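Local coordinates for uncharacterized protein (Parabacteroides merdae ATCC 43184, PDB 4OPW) that is of unknown function but is a putative adhesin, probably presenting a beta-helical head domain for attachment outside the cell, at residues 24-35 with 91-102; 183-194 with 202-212. All coordinates share one frame; numbering follows the deposited sequence.

Contact 1: 24-35 with 91-102; sequences IKFDGVIDFNYE and VKASGNANFIAN. With EDO (1,2-ethanediol), chain C.
Phe26 lays its ring between the two strand pairs formed by 24-35 and 91-102, with its CE2 only 3.4 Å from Ala97 CB. Its first torsion (chi1 62°) sets CG between the backbone N and the carbonyl carbon, which folds the ring inward. There Phe32 CD2, from the same segment, lies over the centre of one face, while Phe99 CB meets the edge in plane, 3.9 Å from Phe26 CZ. Phe99 lies alongside Phe32, and Phe99 CE1 comes within 3.6 Å of Phe32 CD1; their planes are 32° apart, an oblique aromatic pair. Val91 CG1 sits over the Phe99 ring, and Ile24 CD1 reaches its edge.

The outward side is polar. In the modelled conformer of Asn98, one of two, ND2 donates to Asp31 OD1 (2.8 Å) with a bent N-H...O angle of 141°; Asp31 OD2 forms a salt bridge with Lys78. A water bridges Asn33 OD1 and Asn102 ND2.

Backbone hydrogen bonds of parallel pairing join 24-27 to 91-94 and 31-35 to 98-101, the latter including Phe32 N to Asn98 O at 2.7 Å. Such pairing on both sides of a corner, with Phe26, Phe32 and Phe99 packed inside, is consistent with adjacent coils of a parallel beta-helix. With no helix in the chain, the neighbours are strands: 63-66 pairs beside 24-27, 80-85 flanks 31-35, and 119-122 carries the packing of 98-101 onward.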
loop_
_atom_site.group_PDB
_atom_site.type_symbol
_atom_site.label_atom_id
_atom_site.label_comp_id
_atom_site.label_asym_id
_atom_site.label_seq_id
_atom_site.Cartn_x
_atom_site.Cartn_y
_atom_site.Cartn_z
ATOM N N ILE A 24 -0.328 11.509 0.655
ATOM C CA ILE A 24 -1.215 11.408 -0.499
ATOM C C ILE A 24 -2.508 10.688 -0.115
ATOM O O ILE A 24 -2.462 9.676 0.589
ATOM C CB ILE A 24 -0.501 10.658 -1.675
ATOM C CG1 ILE A 24 0.771 11.400 -2.155
ATOM C CG2 ILE A 24 -1.476 10.425 -2.871
ATOM C CD1 ILE A 24 1.749 10.536 -3.063
ATOM N N LYS A 25 -3.643 11.191 -0.609
ATOM C CA LYS A 25 -4.958 10.576 -0.412
ATOM C C LYS A 25 -5.751 10.666 -1.694
ATOM O O LYS A 25 -5.872 11.744 -2.275
ATOM C CB LYS A 25 -5.709 11.230 0.758
ATOM C CG LYS A 25 -7.044 10.596 1.125
ATOM C CD LYS A 25 -7.606 11.271 2.375
ATOM C CE LYS A 25 -8.996 10.822 2.747
ATOM N NZ LYS A 25 -9.511 11.560 3.934
ATOM N N PHE A 26 -6.290 9.540 -2.158
ATOM C CA PHE A 26 -7.140 9.557 -3.358
ATOM C C PHE A 26 -8.034 8.323 -3.354
ATOM O O PHE A 26 -7.694 7.302 -2.750
ATOM C CB PHE A 26 -6.314 9.660 -4.669
ATOM C CG PHE A 26 -5.353 8.521 -4.969
ATOM C CD1 PHE A 26 -4.276 8.255 -4.128
ATOM C CD2 PHE A 26 -5.444 7.813 -6.162
ATOM C CE1 PHE A 26 -3.384 7.214 -4.403
ATOM C CE2 PHE A 26 -4.513 6.808 -6.472
ATOM C CZ PHE A 26 -3.515 6.491 -5.567
ATOM N N ASP A 27 -9.171 8.431 -4.038
ATOM C CA ASP A 27 -10.190 7.400 -4.104
ATOM C C ASP A 27 -10.775 7.395 -5.496
ATOM O O ASP A 27 -11.361 8.386 -5.910
ATOM C CB ASP A 27 -11.279 7.707 -3.037
ATOM C CG ASP A 27 -12.403 6.699 -2.873
ATOM O OD1 ASP A 27 -12.277 5.575 -3.395
ATOM O OD2 ASP A 27 -13.352 6.994 -2.119
ATOM N N GLY A 28 -10.595 6.299 -6.216
ATOM C CA GLY A 28 -11.136 6.163 -7.570
ATOM C C GLY A 28 -10.163 5.444 -8.470
ATOM O O GLY A 28 -9.027 5.176 -8.059
ATOM N N VAL A 29 -10.598 5.145 -9.703
ATOM C CA VAL A 29 -9.794 4.386 -10.646
ATOM C C VAL A 29 -8.784 5.334 -11.318
ATOM O O VAL A 29 -8.950 5.756 -12.468
ATOM C CB VAL A 29 -10.661 3.573 -11.631
ATOM C CG1 VAL A 29 -9.777 2.670 -12.497
ATOM C CG2 VAL A 29 -11.691 2.741 -10.858
ATOM N N ILE A 30 -7.724 5.655 -10.550
ATOM C CA ILE A 30 -6.670 6.580 -10.961
ATOM C C ILE A 30 -5.360 5.835 -10.987
ATOM O O ILE A 30 -5.077 5.083 -10.064
ATOM C CB ILE A 30 -6.622 7.786 -9.961
ATOM C CG1 ILE A 30 -7.931 8.627 -10.026
ATOM C CG2 ILE A 30 -5.362 8.669 -10.156
ATOM C CD1 ILE A 30 -8.160 9.499 -8.796
ATOM N N ASP A 31 -4.563 6.041 -12.044
ATOM C CA ASP A 31 -3.210 5.515 -12.134
ATOM C C ASP A 31 -2.299 6.573 -11.561
ATOM O O ASP A 31 -2.070 7.582 -12.220
ATOM C CB ASP A 31 -2.868 5.182 -13.597
ATOM C CG ASP A 31 -3.822 4.126 -14.115
ATOM O OD1 ASP A 31 -3.788 2.994 -13.585
ATOM O OD2 ASP A 31 -4.737 4.485 -14.915
ATOM N N PHE A 32 -1.836 6.398 -10.318
ATOM C CA PHE A 32 -1.028 7.411 -9.637
ATOM C C PHE A 32 0.447 6.991 -9.599
ATOM O O PHE A 32 0.794 5.999 -8.954
ATOM C CB PHE A 32 -1.572 7.662 -8.204
ATOM C CG PHE A 32 -1.120 8.951 -7.552
ATOM C CD1 PHE A 32 0.216 9.148 -7.212
ATOM C CD2 PHE A 32 -2.049 9.919 -7.171
ATOM C CE1 PHE A 32 0.634 10.340 -6.602
ATOM C CE2 PHE A 32 -1.638 11.102 -6.564
ATOM C CZ PHE A 32 -0.297 11.303 -6.269
ATOM N N ASN A 33 1.302 7.734 -10.327
ATOM C CA ASN A 33 2.733 7.477 -10.466
ATOM C C ASN A 33 3.516 8.493 -9.663
ATOM O O ASN A 33 3.414 9.700 -9.911
ATOM C CB ASN A 33 3.122 7.505 -11.961
ATOM C CG ASN A 33 2.416 6.397 -12.714
ATOM O OD1 ASN A 33 2.449 5.232 -12.300
ATOM N ND2 ASN A 33 1.645 6.729 -13.748
ATOM N N TYR A 34 4.265 8.004 -8.681
ATOM C CA TYR A 34 4.996 8.856 -7.762
ATOM C C TYR A 34 6.485 8.605 -7.782
ATOM O O TYR A 34 6.944 7.466 -7.890
ATOM C CB TYR A 34 4.461 8.639 -6.304
ATOM C CG TYR A 34 5.265 9.372 -5.254
ATOM C CD1 TYR A 34 5.041 10.723 -4.995
ATOM C CD2 TYR A 34 6.301 8.737 -4.569
ATOM C CE1 TYR A 34 5.852 11.432 -4.107
ATOM C CE2 TYR A 34 7.117 9.435 -3.685
ATOM C CZ TYR A 34 6.884 10.779 -3.447
ATOM O OH TYR A 34 7.707 11.434 -2.568
ATOM N N GLU A 35 7.244 9.686 -7.613
ATOM C CA GLU A 35 8.687 9.598 -7.462
ATOM C C GLU A 35 9.127 10.529 -6.335
ATOM O O GLU A 35 8.589 11.633 -6.195
ATOM C CB GLU A 35 9.425 9.908 -8.774
ATOM C CG GLU A 35 9.444 8.734 -9.746
ATOM C CD GLU A 35 10.012 9.014 -11.126
ATOM O OE1 GLU A 35 11.047 9.712 -11.218
ATOM O OE2 GLU A 35 9.439 8.503 -12.117
ATOM N N VAL A 91 0.449 7.212 2.466
ATOM C CA VAL A 91 -0.386 7.045 1.284
ATOM C C VAL A 91 -1.682 6.376 1.710
ATOM O O VAL A 91 -1.639 5.332 2.384
ATOM C CB VAL A 91 0.289 6.247 0.120
ATOM C CG1 VAL A 91 -0.645 6.135 -1.106
ATOM C CG2 VAL A 91 1.640 6.854 -0.286
ATOM N N LYS A 92 -2.825 6.971 1.326
ATOM C CA LYS A 92 -4.149 6.395 1.549
ATOM C C LYS A 92 -4.771 6.218 0.157
ATOM O O LYS A 92 -5.048 7.223 -0.505
ATOM C CB LYS A 92 -5.005 7.283 2.487
ATOM C CG LYS A 92 -4.330 7.608 3.813
ATOM C CD LYS A 92 -5.279 8.180 4.835
ATOM C CE LYS A 92 -4.663 8.088 6.212
ATOM N NZ LYS A 92 -4.902 9.309 7.013
ATOM N N ALA A 93 -4.919 4.977 -0.304
ATOM C CA ALA A 93 -5.459 4.691 -1.618
ATOM C C ALA A 93 -6.712 3.828 -1.489
ATOM O O ALA A 93 -6.748 2.886 -0.692
ATOM C CB ALA A 93 -4.401 3.983 -2.461
ATOM N N SER A 94 -7.754 4.172 -2.269
ATOM C CA SER A 94 -9.055 3.487 -2.258
ATOM C C SER A 94 -9.656 3.456 -3.653
ATOM O O SER A 94 -9.196 4.184 -4.538
ATOM C CB SER A 94 -10.019 4.239 -1.338
ATOM O OG SER A 94 -9.530 4.292 -0.012
ATOM N N GLY A 95 -10.671 2.623 -3.828
ATOM C CA GLY A 95 -11.500 2.598 -5.025
ATOM C C GLY A 95 -10.880 2.117 -6.313
ATOM O O GLY A 95 -11.173 2.664 -7.382
ATOM N N ASN A 96 -10.081 1.042 -6.230
ATOM C CA ASN A 96 -9.498 0.371 -7.373
ATOM C C ASN A 96 -8.480 1.262 -8.119
ATOM O O ASN A 96 -8.304 1.151 -9.332
ATOM C CB ASN A 96 -10.601 -0.186 -8.321
ATOM C CG ASN A 96 -10.283 -1.558 -8.871
ATOM O OD1 ASN A 96 -9.116 -1.948 -9.024
ATOM N ND2 ASN A 96 -11.323 -2.318 -9.209
ATOM N N ALA A 97 -7.780 2.115 -7.360
ATOM C CA ALA A 97 -6.677 2.920 -7.856
ATOM C C ALA A 97 -5.413 2.059 -8.034
ATOM O O ALA A 97 -5.335 0.956 -7.472
ATOM C CB ALA A 97 -6.377 4.027 -6.834
ATOM N N ASN A 98 -4.479 2.560 -8.833
ATOM C CA ASN A 98 -3.167 1.978 -9.004
ATOM C C ASN A 98 -2.172 3.000 -8.446
ATOM O O ASN A 98 -2.097 4.118 -8.973
ATOM C CB ASN A 98 -2.877 1.650 -10.483
ATOM C CG ASN A 98 -3.631 0.481 -11.087
ATOM O OD1 ASN A 98 -4.100 -0.443 -10.409
ATOM N ND2 ASN A 98 -3.714 0.471 -12.411
ATOM N N PHE A 99 -1.500 2.685 -7.329
ATOM C CA PHE A 99 -0.444 3.563 -6.810
ATOM C C PHE A 99 0.891 2.902 -7.103
ATOM O O PHE A 99 1.108 1.762 -6.695
ATOM C CB PHE A 99 -0.575 3.886 -5.304
ATOM C CG PHE A 99 0.540 4.796 -4.837
ATOM C CD1 PHE A 99 0.427 6.180 -4.952
ATOM C CD2 PHE A 99 1.709 4.270 -4.290
ATOM C CE1 PHE A 99 1.464 7.023 -4.531
ATOM C CE2 PHE A 99 2.737 5.115 -3.845
ATOM C CZ PHE A 99 2.618 6.485 -3.996
ATOM N N ILE A 100 1.765 3.591 -7.833
ATOM C CA ILE A 100 3.089 3.056 -8.141
ATOM C C ILE A 100 4.171 4.040 -7.704
ATOM O O ILE A 100 4.155 5.197 -8.141
ATOM C CB ILE A 100 3.259 2.711 -9.659
ATOM C CG1 ILE A 100 2.245 1.626 -10.152
ATOM C CG2 ILE A 100 4.698 2.285 -9.956
ATOM C CD1 ILE A 100 2.239 1.392 -11.681
ATOM N N ALA A 101 5.132 3.580 -6.880
ATOM C CA ALA A 101 6.305 4.380 -6.517
ATOM C C ALA A 101 7.448 3.917 -7.436
ATOM O O ALA A 101 7.857 2.745 -7.375
ATOM C CB ALA A 101 6.650 4.203 -5.043
ATOM N N ASN A 102 7.900 4.804 -8.336
ATOM C CA ASN A 102 8.946 4.516 -9.336
ATOM C C ASN A 102 10.330 5.009 -8.933
ATOM O O ASN A 102 11.202 5.242 -9.781
ATOM C CB ASN A 102 8.555 5.111 -10.678
ATOM C CG ASN A 102 7.498 4.295 -11.365
ATOM O OD1 ASN A 102 7.600 3.065 -11.448
ATOM N ND2 ASN A 102 6.458 4.953 -11.846
HETATM C C1 EDO C . -11.924 9.210 -10.145
HETATM O O1 EDO C . -13.214 8.744 -9.762
HETATM C C2 EDO C . -11.553 10.437 -9.281
HETATM O O2 EDO C . -11.709 10.126 -7.919
HETATM O O HOH W 1 -7.246 10.483 6.196
HETATM O O HOH W 2 -8.317 6.865 -0.045
HETATM O O HOH W 3 -0.118 3.808 -11.599
HETATM O O HOH W 4 4.279 3.774 -13.483
HETATM O O HOH W 5 6.718 8.022 -12.265
#

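Contact 2: 183-194 with 202-212. With EDO (1,2-ethanediol), chain D.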
loop_
_atom_site.group_PDB
_atom_site.type_symbol
_atom_site.label_atom_id
_atom_site.label_comp_id
_atom_site.label_asym_id
_atom_site.label_seq_id
_atom_site.Cartn_x
_atom_site.Cartn_y
_atom_site.Cartn_z
ATOM N N ALA A 183 5.578 -13.189 2.722
ATOM C CA ALA A 183 6.791 -12.546 3.209
ATOM C C ALA A 183 7.911 -13.533 3.560
ATOM O O ALA A 183 8.701 -13.259 4.464
ATOM C CB ALA A 183 6.467 -11.664 4.414
ATOM N N PHE A 184 8.053 -14.640 2.781
ATOM C CA PHE A 184 9.200 -15.536 2.980
ATOM C C PHE A 184 10.535 -14.818 2.675
ATOM O O PHE A 184 11.582 -15.176 3.231
ATOM C CB PHE A 184 9.094 -16.765 2.062
ATOM C CG PHE A 184 8.164 -17.877 2.474
ATOM C CD1 PHE A 184 8.068 -18.271 3.806
ATOM C CD2 PHE A 184 7.459 -18.601 1.518
ATOM C CE1 PHE A 184 7.235 -19.330 4.183
ATOM C CE2 PHE A 184 6.651 -19.685 1.891
ATOM C CZ PHE A 184 6.534 -20.030 3.223
ATOM N N GLY A 185 10.475 -13.815 1.792
ATOM C CA GLY A 185 11.648 -13.056 1.360
ATOM C C GLY A 185 12.186 -12.033 2.344
ATOM O O GLY A 185 13.265 -11.476 2.116
ATOM N N VAL A 186 11.438 -11.734 3.426
ATOM C CA VAL A 186 11.868 -10.740 4.406
ATOM C C VAL A 186 12.374 -11.437 5.677
ATOM O O VAL A 186 11.585 -12.019 6.433
ATOM C CB VAL A 186 10.758 -9.689 4.720
ATOM C CG1 VAL A 186 11.228 -8.681 5.773
ATOM C CG2 VAL A 186 10.335 -8.961 3.448
ATOM N N ALA A 187 13.688 -11.349 5.914
ATOM C CA ALA A 187 14.289 -11.929 7.112
ATOM C C ALA A 187 14.084 -10.983 8.298
ATOM O O ALA A 187 14.424 -9.793 8.231
ATOM C CB ALA A 187 15.764 -12.212 6.899
ATOM N N VAL A 188 13.507 -11.517 9.383
ATOM C CA VAL A 188 13.208 -10.749 10.597
ATOM C C VAL A 188 13.603 -11.548 11.846
ATOM O O VAL A 188 13.002 -12.590 12.054
ATOM C CB VAL A 188 11.708 -10.348 10.712
ATOM C CG1 VAL A 188 11.499 -9.403 11.895
ATOM C CG2 VAL A 188 11.142 -9.765 9.416
ATOM N N PRO A 189 14.448 -11.031 12.765
ATOM C CA PRO A 189 14.764 -11.802 13.983
ATOM C C PRO A 189 13.563 -12.035 14.923
ATOM O O PRO A 189 13.366 -13.169 15.358
ATOM C CB PRO A 189 15.849 -10.955 14.671
ATOM C CG PRO A 189 16.429 -10.117 13.589
ATOM C CD PRO A 189 15.267 -9.809 12.683
ATOM N N GLU A 190 12.752 -10.986 15.208
ATOM C CA GLU A 190 11.612 -11.066 16.140
ATOM C C GLU A 190 10.288 -10.891 15.411
ATOM O O GLU A 190 9.979 -9.789 14.949
ATOM C CB GLU A 190 11.732 -9.995 17.245
ATOM C CG GLU A 190 12.953 -10.114 18.145
ATOM C CD GLU A 190 13.089 -11.427 18.888
ATOM O OE1 GLU A 190 12.106 -11.861 19.534
ATOM O OE2 GLU A 190 14.185 -12.025 18.816
ATOM N N VAL A 191 9.485 -11.976 15.326
ATOM C CA VAL A 191 8.203 -11.920 14.619
ATOM C C VAL A 191 7.039 -12.258 15.530
ATOM O O VAL A 191 7.117 -13.193 16.345
ATOM C CB VAL A 191 8.181 -12.870 13.369
ATOM C CG1 VAL A 191 6.825 -12.840 12.630
ATOM C CG2 VAL A 191 9.308 -12.542 12.393
ATOM N N ASN A 192 5.950 -11.493 15.380
ATOM C CA ASN A 192 4.657 -11.719 16.005
ATOM C C ASN A 192 3.666 -11.933 14.861
ATOM O O ASN A 192 3.550 -11.060 14.004
ATOM C CB ASN A 192 4.250 -10.544 16.904
ATOM C CG ASN A 192 4.302 -10.878 18.373
ATOM O OD1 ASN A 192 5.375 -11.025 18.969
ATOM N ND2 ASN A 192 3.137 -11.027 18.985
ATOM N N CYS A 193 3.004 -13.102 14.800
ATOM C CA CYS A 193 2.053 -13.401 13.709
ATOM C C CYS A 193 0.741 -13.868 14.277
ATOM O O CYS A 193 0.706 -14.817 15.070
ATOM C CB CYS A 193 2.626 -14.411 12.718
ATOM S SG CYS A 193 1.651 -14.608 11.197
ATOM N N LYS A 194 -0.355 -13.216 13.868
ATOM C CA LYS A 194 -1.681 -13.535 14.379
ATOM C C LYS A 194 -2.704 -13.625 13.251
ATOM O O LYS A 194 -2.773 -12.730 12.401
ATOM C CB LYS A 194 -2.101 -12.478 15.417
ATOM C CG LYS A 194 -3.384 -12.793 16.185
ATOM C CD LYS A 194 -3.725 -11.647 17.132
ATOM C CE LYS A 194 -5.125 -11.733 17.683
ATOM N NZ LYS A 194 -5.529 -10.476 18.370
ATOM N N GLN A 202 2.975 -16.352 5.110
ATOM C CA GLN A 202 4.283 -16.947 4.763
ATOM C C GLN A 202 5.322 -16.013 5.319
ATOM O O GLN A 202 5.364 -14.853 4.910
ATOM C CB GLN A 202 4.421 -17.117 3.261
ATOM C CG GLN A 202 3.444 -18.132 2.670
ATOM C CD GLN A 202 3.538 -18.186 1.169
ATOM O OE1 GLN A 202 4.084 -17.288 0.522
ATOM N NE2 GLN A 202 3.006 -19.238 0.584
ATOM N N ILE A 203 6.098 -16.454 6.307
ATOM C CA ILE A 203 6.996 -15.542 7.016
ATOM C C ILE A 203 8.388 -16.143 7.206
ATOM O O ILE A 203 8.569 -17.353 7.020
ATOM C CB ILE A 203 6.348 -15.137 8.380
ATOM C CG1 ILE A 203 6.083 -16.385 9.270
ATOM C CG2 ILE A 203 5.073 -14.309 8.147
ATOM C CD1 ILE A 203 5.507 -16.079 10.655
ATOM N N HIS A 204 9.380 -15.285 7.533
ATOM C CA HIS A 204 10.763 -15.754 7.691
ATOM C C HIS A 204 11.388 -15.202 8.997
ATOM O O HIS A 204 12.251 -14.320 8.955
ATOM C CB HIS A 204 11.592 -15.398 6.433
ATOM C CG HIS A 204 13.031 -15.816 6.458
ATOM N ND1 HIS A 204 13.474 -16.885 7.225
ATOM C CD2 HIS A 204 14.082 -15.312 5.772
ATOM C CE1 HIS A 204 14.779 -16.957 7.020
ATOM N NE2 HIS A 204 15.188 -16.038 6.147
ATOM N N PRO A 205 10.931 -15.711 10.172
ATOM C CA PRO A 205 11.574 -15.324 11.449
ATOM C C PRO A 205 12.966 -15.951 11.537
ATOM O O PRO A 205 13.127 -17.085 11.104
ATOM C CB PRO A 205 10.626 -15.887 12.526
ATOM C CG PRO A 205 9.545 -16.612 11.798
ATOM C CD PRO A 205 9.954 -16.797 10.383
ATOM N N THR A 206 13.980 -15.217 12.024
ATOM C CA THR A 206 15.341 -15.769 12.082
ATOM C C THR A 206 15.817 -15.984 13.528
ATOM O O THR A 206 16.932 -16.474 13.736
ATOM C CB THR A 206 16.335 -14.924 11.283
ATOM O OG1 THR A 206 16.427 -13.632 11.877
ATOM C CG2 THR A 206 15.978 -14.845 9.797
ATOM N N ASP A 207 14.972 -15.673 14.531
ATOM C CA ASP A 207 15.371 -15.925 15.914
ATOM C C ASP A 207 14.176 -16.406 16.735
ATOM O O ASP A 207 14.255 -17.488 17.337
ATOM C CB ASP A 207 16.015 -14.687 16.565
ATOM C CG ASP A 207 16.467 -14.936 17.992
ATOM O OD1 ASP A 207 17.296 -15.849 18.201
ATOM O OD2 ASP A 207 15.942 -14.269 18.904
ATOM N N ASN A 208 13.079 -15.610 16.769
ATOM C CA ASN A 208 11.903 -15.996 17.535
ATOM C C ASN A 208 10.621 -15.644 16.823
ATOM O O ASN A 208 10.525 -14.591 16.184
ATOM C CB ASN A 208 11.898 -15.360 18.917
ATOM C CG ASN A 208 11.029 -16.102 19.896
ATOM O OD1 ASN A 208 11.375 -17.186 20.382
ATOM N ND2 ASN A 208 9.876 -15.540 20.199
ATOM N N LEU A 209 9.639 -16.526 16.975
ATOM C CA LEU A 209 8.311 -16.359 16.417
ATOM C C LEU A 209 7.257 -16.617 17.478
ATOM O O LEU A 209 7.253 -17.674 18.102
ATOM C CB LEU A 209 8.084 -17.321 15.224
ATOM C CG LEU A 209 6.620 -17.478 14.738
ATOM C CD1 LEU A 209 6.075 -16.168 14.145
ATOM C CD2 LEU A 209 6.460 -18.663 13.768
ATOM N N LYS A 210 6.352 -15.641 17.654
ATOM C CA LYS A 210 5.192 -15.775 18.530
ATOM C C LYS A 210 3.985 -15.882 17.600
ATOM O O LYS A 210 3.700 -14.933 16.859
ATOM C CB LYS A 210 5.095 -14.607 19.517
ATOM C CG LYS A 210 6.206 -14.615 20.563
ATOM C CD LYS A 210 6.025 -13.477 21.499
ATOM C CE LYS A 210 7.159 -13.321 22.459
ATOM N NZ LYS A 210 6.757 -12.375 23.507
ATOM N N ALA A 211 3.337 -17.056 17.572
ATOM C CA ALA A 211 2.213 -17.302 16.664
ATOM C C ALA A 211 0.906 -17.549 17.393
ATOM O O ALA A 211 0.853 -18.337 18.350
ATOM C CB ALA A 211 2.535 -18.490 15.761
ATOM N N THR A 212 -0.160 -16.872 16.924
ATOM C CA THR A 212 -1.501 -17.027 17.490
ATOM C C THR A 212 -2.502 -17.232 16.364
ATOM O O THR A 212 -2.580 -16.406 15.456
ATOM C CB THR A 212 -1.901 -15.830 18.372
ATOM O OG1 THR A 212 -0.818 -15.474 19.243
ATOM C CG2 THR A 212 -3.175 -16.111 19.191
HETATM C C1 EDO D . 19.342 -13.218 8.963
HETATM O O1 EDO D . 18.796 -13.448 7.678
HETATM C C2 EDO D . 18.885 -11.846 9.496
HETATM O O2 EDO D . 17.664 -11.970 10.212
HETATM O O HOH W 6 8.937 -12.421 7.028
HETATM O O HOH W 7 6.437 -15.409 0.428
HETATM O O HOH W 8 8.843 -13.308 18.794
HETATM O O HOH W 9 1.070 -13.809 18.101
#
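Segments 183-194 and 202-212 run side by side in the same direction and bend together at a corner. Beyond it, the axes of the short strands 191-194 and 208-212 approach to 4.8 Å and are nearly parallel; before it, those of 186-188 and 202-205 are inclined by 45°. The register slips by one residue between Val188 and Glu190, a beta bulge. Thr206 N donates to Val188 O, whereas Pro189 O accepts Asn208 N at 2.8 Å and, weakly, Asp207 N. Regular parallel pairing follows from Val191 N to Asn208 O onward.

At the type I turn 183-186, Ala183 N still donates to Gln202 O, but beyond it a water bridges the strands, donating to Ala183 O and Val186 O and accepting from His204 N.

Phe184 lies flat against Gln202, whose CB stands 3.5 Å from the ring centroid and 7° off its normal, a CH-pi contact. The extended glutamine chain then runs from the ring centre out over the CE2 rim, its amide plane close to parallel with the ring, while Ile203 O meets the ring edge in plane. Lys222 adds a cation-pi contact to Phe184.

Inside the corner, Val191 divides its branches. With CG1 anti to the backbone N (chi1 179°), CG2 takes the place beside N and packs on Pro205 CB (3.6 Å), while CG1 meets Leu209 CD1 (3.7 Å) and Ile203 CD1. Cys193 CB extends this apolar row to Ile203 CD1 at 3.9 Å. Ethanediol, probably from the crystallisation liquor, shares a hydrogen bond with Thr206 OG1.

Equivalent turns stacked in parallel, with apolar side chains inside and polar ones outside, are characteristic of a right-handed parallel beta-helix, consistent with the pectate-lyase-like clan of this putative adhesin head domain.

From the N terminus, segment 24-35 enters first, and contact 1 brings 91-102 back beside it across 55 intervening residues, which include strands 42-46, 55-60, 63-66, 72-75 and 80-85. The chain then proceeds through successive parallel strands before contact 2 joins 183-194 to 202-212 across only seven residues, a span short enough for adjacent coils. The two loops are in series, neither enclosing nor crossing the other. The centres of contact 1 and contact 2 are 29 Å apart. Both nevertheless join strands of the same long parallel face, 23-27 to 90-94 and 191-197 to 208-214, and each also pairs strands of a second face, 31-36 with 98-101 and 186-188 with 200-205.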